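Local coordinates for hydrophilic protein, virA protein (Chromobacterium violaceum, PDB 3BO6) that probably acts as a phosphothreonine lyase effector of the SpvC family, removing phosphate from phosphothreonine by elimination rather than hydrolysis, at residues G42-G47 / V64-H69. Numbering follows the deposited sequence.
Sequences GMRQSG and VFMHAH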
loop_
_atom_site.group_PDB
_atom_site.type_symbol
_atom_site.label_atom_id
_atom_site.label_comp_id
_atom_site.label_asym_id
_atom_site.label_seq_id
_atom_site.Cartn_x
_atom_site.Cartn_y
_atom_site.Cartn_z
ATOM N N GLY A 42 0.650 -19.046 8.497
ATOM C CA GLY A 42 1.876 -19.533 7.889
ATOM C C GLY A 42 2.905 -18.440 7.682
ATOM O O GLY A 42 4.104 -18.623 7.925
ATOM N N MET A 43 2.442 -17.289 7.216
ATOM C CA MET A 43 3.378 -16.197 7.056
ATOM C C MET A 43 4.048 -15.824 8.384
ATOM O O MET A 43 5.219 -15.413 8.392
ATOM C CB MET A 43 2.735 -14.987 6.395
ATOM C CG MET A 43 3.755 -13.909 6.114
ATOM S SD MET A 43 3.231 -12.749 4.859
ATOM C CE MET A 43 4.671 -11.691 4.825
ATOM N N ARG A 44 3.368 -16.029 9.510
ATOM C CA ARG A 44 3.990 -15.815 10.818
ATOM C C ARG A 44 5.206 -16.719 11.035
ATOM O O ARG A 44 6.126 -16.382 11.800
ATOM C CB ARG A 44 2.972 -16.051 11.935
ATOM C CG ARG A 44 1.754 -15.137 11.894
ATOM C CD ARG A 44 0.912 -15.295 13.165
ATOM N NE ARG A 44 1.591 -14.722 14.319
ATOM C CZ ARG A 44 2.059 -15.417 15.351
ATOM N NH1 ARG A 44 1.896 -16.733 15.406
ATOM N NH2 ARG A 44 2.676 -14.783 16.343
ATOM N N GLN A 45 5.213 -17.869 10.372
ATOM C CA GLN A 45 6.275 -18.852 10.550
ATOM C C GLN A 45 7.447 -18.653 9.605
ATOM O O GLN A 45 8.343 -19.497 9.526
ATOM C CB GLN A 45 5.717 -20.269 10.404
ATOM C CG GLN A 45 4.704 -20.599 11.463
ATOM C CD GLN A 45 5.284 -20.454 12.852
ATOM O OE1 GLN A 45 6.439 -20.827 13.093
ATOM N NE2 GLN A 45 4.493 -19.917 13.778
ATOM N N SER A 46 7.460 -17.525 8.904
ATOM C CA SER A 46 8.538 -17.270 7.964
ATOM C C SER A 46 9.849 -17.171 8.703
ATOM O O SER A 46 10.913 -17.413 8.136
ATOM C CB SER A 46 8.299 -15.967 7.217
ATOM O OG SER A 46 7.118 -16.052 6.453
ATOM N N GLY A 47 9.752 -16.791 9.972
ATOM C CA GLY A 47 10.910 -16.513 10.790
ATOM C C GLY A 47 11.970 -15.718 10.060
ATOM O O GLY A 47 11.727 -14.622 9.521
ATOM N N VAL A 64 6.526 -6.141 15.354
ATOM C CA VAL A 64 5.219 -6.766 15.374
ATOM C C VAL A 64 4.593 -6.889 13.978
ATOM O O VAL A 64 3.390 -6.952 13.851
ATOM C CB VAL A 64 4.268 -6.035 16.350
ATOM C CG1 VAL A 64 4.883 -5.995 17.752
ATOM C CG2 VAL A 64 3.949 -4.636 15.866
ATOM N N PHE A 65 5.422 -6.963 12.945
ATOM C CA PHE A 65 4.901 -7.132 11.584
ATOM C C PHE A 65 5.504 -8.357 10.930
ATOM O O PHE A 65 6.535 -8.882 11.371
ATOM C CB PHE A 65 5.223 -5.897 10.738
ATOM C CG PHE A 65 4.632 -4.607 11.266
ATOM C CD1 PHE A 65 3.320 -4.251 10.985
ATOM C CD2 PHE A 65 5.409 -3.745 12.035
ATOM C CE1 PHE A 65 2.772 -3.070 11.471
ATOM C CE2 PHE A 65 4.875 -2.548 12.511
ATOM C CZ PHE A 65 3.560 -2.211 12.233
ATOM N N MET A 66 4.833 -8.828 9.892
ATOM C CA MET A 66 5.387 -9.819 8.982
ATOM C C MET A 66 5.580 -9.126 7.642
ATOM O O MET A 66 4.713 -8.358 7.205
ATOM C CB MET A 66 4.475 -11.039 8.851
ATOM C CG MET A 66 4.181 -11.678 10.193
ATOM S SD MET A 66 2.457 -11.497 10.629
ATOM C CE MET A 66 1.775 -12.350 9.231
ATOM N N HIS A 67 6.718 -9.366 7.002
ATOM C CA HIS A 67 7.142 -8.568 5.854
ATOM C C HIS A 67 7.254 -9.415 4.596
ATOM O O HIS A 67 7.680 -10.563 4.645
ATOM C CB HIS A 67 8.520 -7.964 6.127
ATOM C CG HIS A 67 8.621 -7.237 7.431
ATOM N ND1 HIS A 67 8.496 -5.870 7.525
ATOM C CD2 HIS A 67 8.836 -7.684 8.692
ATOM C CE1 HIS A 67 8.630 -5.501 8.786
ATOM N NE2 HIS A 67 8.839 -6.581 9.514
ATOM N N ALA A 68 6.956 -8.800 3.456
ATOM C CA ALA A 68 7.139 -9.417 2.162
ATOM C C ALA A 68 7.803 -8.404 1.247
ATOM O O ALA A 68 7.364 -7.250 1.172
ATOM C CB ALA A 68 5.786 -9.826 1.585
ATOM N N HIS A 69 8.826 -8.831 0.514
ATOM C CA HIS A 69 9.420 -7.965 -0.497
ATOM C C HIS A 69 9.983 -8.789 -1.634
ATOM O O HIS A 69 10.574 -9.828 -1.408
ATOM C CB HIS A 69 10.469 -7.022 0.074
ATOM C CG HIS A 69 11.724 -7.702 0.498
ATOM N ND1 HIS A 69 11.909 -8.186 1.772
ATOM C CD2 HIS A 69 12.865 -7.970 -0.180
ATOM C CE1 HIS A 69 13.110 -8.731 1.863
ATOM N NE2 HIS A 69 13.710 -8.610 0.692
#
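Met-43, on the short helix 40-44, packs against Met-66 and Ala-68 of strand 65-70, joining the helix to one face of the antiparallel sheet of this alpha/beta lyase fold. It is helix-on-sheet packing in which two methionine chains do most of the touching. Met-43, described here in one of its two conformers, sends an extended chain over the strand: its CG lies anti to the backbone N (chi1 -175°), and the terminal methyl comes down on the backbone between Met-66 and Ala-68. There Met-43 CE sits 3.9 Å from Ala-68 CB and 3.9 Å from Met-66 C. Met-43 CE also lies 3.2 Å from His-67 O, an approach that remains doubtful because it rests on that one conformer. Met-66 answers with a bent chain, which turns its methyl back over the helix so that the two thioether chains cross obliquely. Met-66 CE lies 4.0 Å from Met-43 CB and 3.9 Å from Arg-44 CG, meeting side-chain carbons of two successive residues, Arg-44 likewise being modelled in two conformers of which this is one. The charged end of Arg-44 is engaged elsewhere, through a salt bridge from NE to Asp-118, leaving the methylene part of the chain beside Met-66. Strand 65-70 itself lies between strands 55-59 and 113-117, so the helix packs on an inner strand of the sheet. Within segment 42-47, Met-43 O accepts from both Ser-46 N and Ser-46 OG on the same face of its carbonyl plane, the hydroxyl oxygen Ser-46 OG standing 2.8 Å from Met-43 O.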